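Local coordinates for putative oxidoreductase FAD-binding subunit (Sulfolobus tokodaii, PDB 4ZOH), which probably serves as the FAD-binding subunit of a molybdopterin-dependent oxidoreductase, passing electrons through its bound flavin, at residues 68-72 with 84-88. Residues are numbered along the deposited sequence; the frame is centred on the assembly and turned at random.
Sequences LYKIG and SIPLL
Tyr69 and Ile85 meet in a CH-pi contact that shows how a loop can pack on a strand through side chains alone, with no hydrogen bond between the two. Ile85 CG1 stands 4.0 Å from the centroid of the Tyr69 ring, 4° off the ring normal, so the methylene lies over the middle of one face. All three outer carbons of Ile85 lie on this face: CG2 sits just past the CD2–CE2 side, 3.7 Å from Tyr69 CD2, and CD1 lies above the root of the ring near CG. The two side chains slide past each other in opposite directions. With Tyr69 CG anti to its carbonyl carbon (chi1 -73°), the ring extends from the strand alongside Ile85 and reaches Pro86, whose CD lies obliquely 4.0 Å from Tyr69 CE2.

Strand 68-72 belongs to the antiparallel sheet of the FAD-binding domain, between strands 62-64 and 160-167, and residues 84-88 lead from helix 77-81 into helix 88-93 across one face of that sheet. Alternation along the strand sends Tyr69 and Ile71 to this face and Lys70 to the other, where its NZ forms a salt bridge with Asp65.

Purely aliphatic contacts continue the packing. Ile71 CD1 approaches Leu88 CD2 tip to tip at 3.6 Å and also meets Ile85 CD1 end-on at 4.1 Å, so one methyl meets both the loop and the first residue of helix 88-93. Ile62 packs against Ile71 and Ile85, and Leu88 continues onto Tyr119, Ala122 and Leu123 of helix 119-125.

The loop's hydrogen bonds stay on the loop-and-helix side: Leu88 N donates to Pro86 O (2.8 Å), closing a classic gamma turn centred on Leu87, the N-cap residue, and Ile85 N is bonded to Ser89 OG of the helix.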
loop_
_atom_site.group_PDB
_atom_site.type_symbol
_atom_site.label_atom_id
_atom_site.label_comp_id
_atom_site.label_asym_id
_atom_site.label_seq_id
_atom_site.Cartn_x
_atom_site.Cartn_y
_atom_site.Cartn_z
ATOM N N LEU B 68 8.883 51.902 31.637
ATOM C CA LEU B 68 8.712 50.452 31.694
ATOM C C LEU B 68 8.327 49.946 30.326
ATOM O O LEU B 68 7.530 50.568 29.643
ATOM C CB LEU B 68 7.642 50.078 32.695
ATOM C CG LEU B 68 8.141 49.564 34.048
ATOM C CD1 LEU B 68 8.864 50.639 34.812
ATOM C CD2 LEU B 68 6.963 49.042 34.874
ATOM N N TYR B 69 8.933 48.843 29.911
ATOM C CA TYR B 69 8.325 47.971 28.918
ATOM C C TYR B 69 7.434 46.956 29.625
ATOM O O TYR B 69 7.849 46.355 30.637
ATOM C CB TYR B 69 9.376 47.226 28.158
ATOM C CG TYR B 69 10.175 48.028 27.171
ATOM C CD1 TYR B 69 9.626 48.375 25.952
ATOM C CD2 TYR B 69 11.540 48.377 27.441
ATOM C CE1 TYR B 69 10.381 49.047 24.996
ATOM C CE2 TYR B 69 12.304 49.076 26.507
ATOM C CZ TYR B 69 11.719 49.400 25.296
ATOM O OH TYR B 69 12.410 50.078 24.350
ATOM N N LYS B 70 6.201 46.823 29.127
ATOM C CA LYS B 70 5.289 45.790 29.600
ATOM C C LYS B 70 5.113 44.768 28.471
ATOM O O LYS B 70 4.884 45.129 27.293
ATOM C CB LYS B 70 3.964 46.391 30.063
ATOM C CG LYS B 70 4.169 47.575 30.980
ATOM C CD LYS B 70 2.994 47.790 31.876
ATOM C CE LYS B 70 3.367 48.861 32.877
ATOM N NZ LYS B 70 2.215 49.072 33.763
ATOM N N ILE B 71 5.318 43.498 28.843
ATOM C CA ILE B 71 5.452 42.436 27.861
ATOM C C ILE B 71 4.402 41.417 28.195
ATOM O O ILE B 71 4.443 40.818 29.284
ATOM C CB ILE B 71 6.854 41.759 27.874
ATOM C CG1 ILE B 71 7.942 42.776 27.630
ATOM C CG2 ILE B 71 6.922 40.594 26.844
ATOM C CD1 ILE B 71 9.170 42.417 28.407
ATOM N N GLY B 72 3.482 41.187 27.264
ATOM C CA GLY B 72 2.444 40.166 27.529
ATOM C C GLY B 72 3.073 38.792 27.689
ATOM O O GLY B 72 3.995 38.459 26.933
ATOM N N SER B 84 13.633 45.577 19.895
ATOM C CA SER B 84 14.520 46.671 20.418
ATOM C C SER B 84 14.474 46.957 21.945
ATOM O O SER B 84 14.716 48.077 22.370
ATOM C CB SER B 84 14.323 47.957 19.584
ATOM O OG SER B 84 14.719 47.702 18.229
ATOM N N ILE B 85 14.149 45.962 22.768
ATOM C CA ILE B 85 14.337 46.129 24.192
ATOM C C ILE B 85 15.802 45.860 24.497
ATOM O O ILE B 85 16.324 44.757 24.111
ATOM C CB ILE B 85 13.470 45.199 25.014
ATOM C CG1 ILE B 85 12.003 45.303 24.519
ATOM C CG2 ILE B 85 13.672 45.459 26.531
ATOM C CD1 ILE B 85 11.039 44.508 25.377
ATOM N N PRO B 86 16.497 46.855 25.136
ATOM C CA PRO B 86 17.905 46.708 25.452
ATOM C C PRO B 86 18.146 45.434 26.249
ATOM O O PRO B 86 17.387 45.155 27.162
ATOM C CB PRO B 86 18.186 47.970 26.296
ATOM C CG PRO B 86 17.309 49.014 25.651
ATOM C CD PRO B 86 16.031 48.244 25.366
ATOM N N LEU B 87 19.199 44.686 25.879
ATOM C CA LEU B 87 19.538 43.329 26.457
ATOM C C LEU B 87 18.522 42.174 26.168
ATOM O O LEU B 87 18.916 41.085 25.732
ATOM C CB LEU B 87 19.849 43.383 27.965
ATOM C CG LEU B 87 20.287 42.075 28.580
ATOM C CD1 LEU B 87 21.603 41.568 27.992
ATOM C CD2 LEU B 87 20.409 42.155 30.088
ATOM N N LEU B 88 17.263 42.421 26.492
ATOM C CA LEU B 88 16.231 41.412 26.472
ATOM C C LEU B 88 15.982 40.853 25.044
ATOM O O LEU B 88 15.913 39.647 24.858
ATOM C CB LEU B 88 14.926 41.942 27.130
ATOM C CG LEU B 88 13.899 40.788 27.365
ATOM C CD1 LEU B 88 14.532 39.783 28.325
ATOM C CD2 LEU B 88 12.531 41.228 27.904
#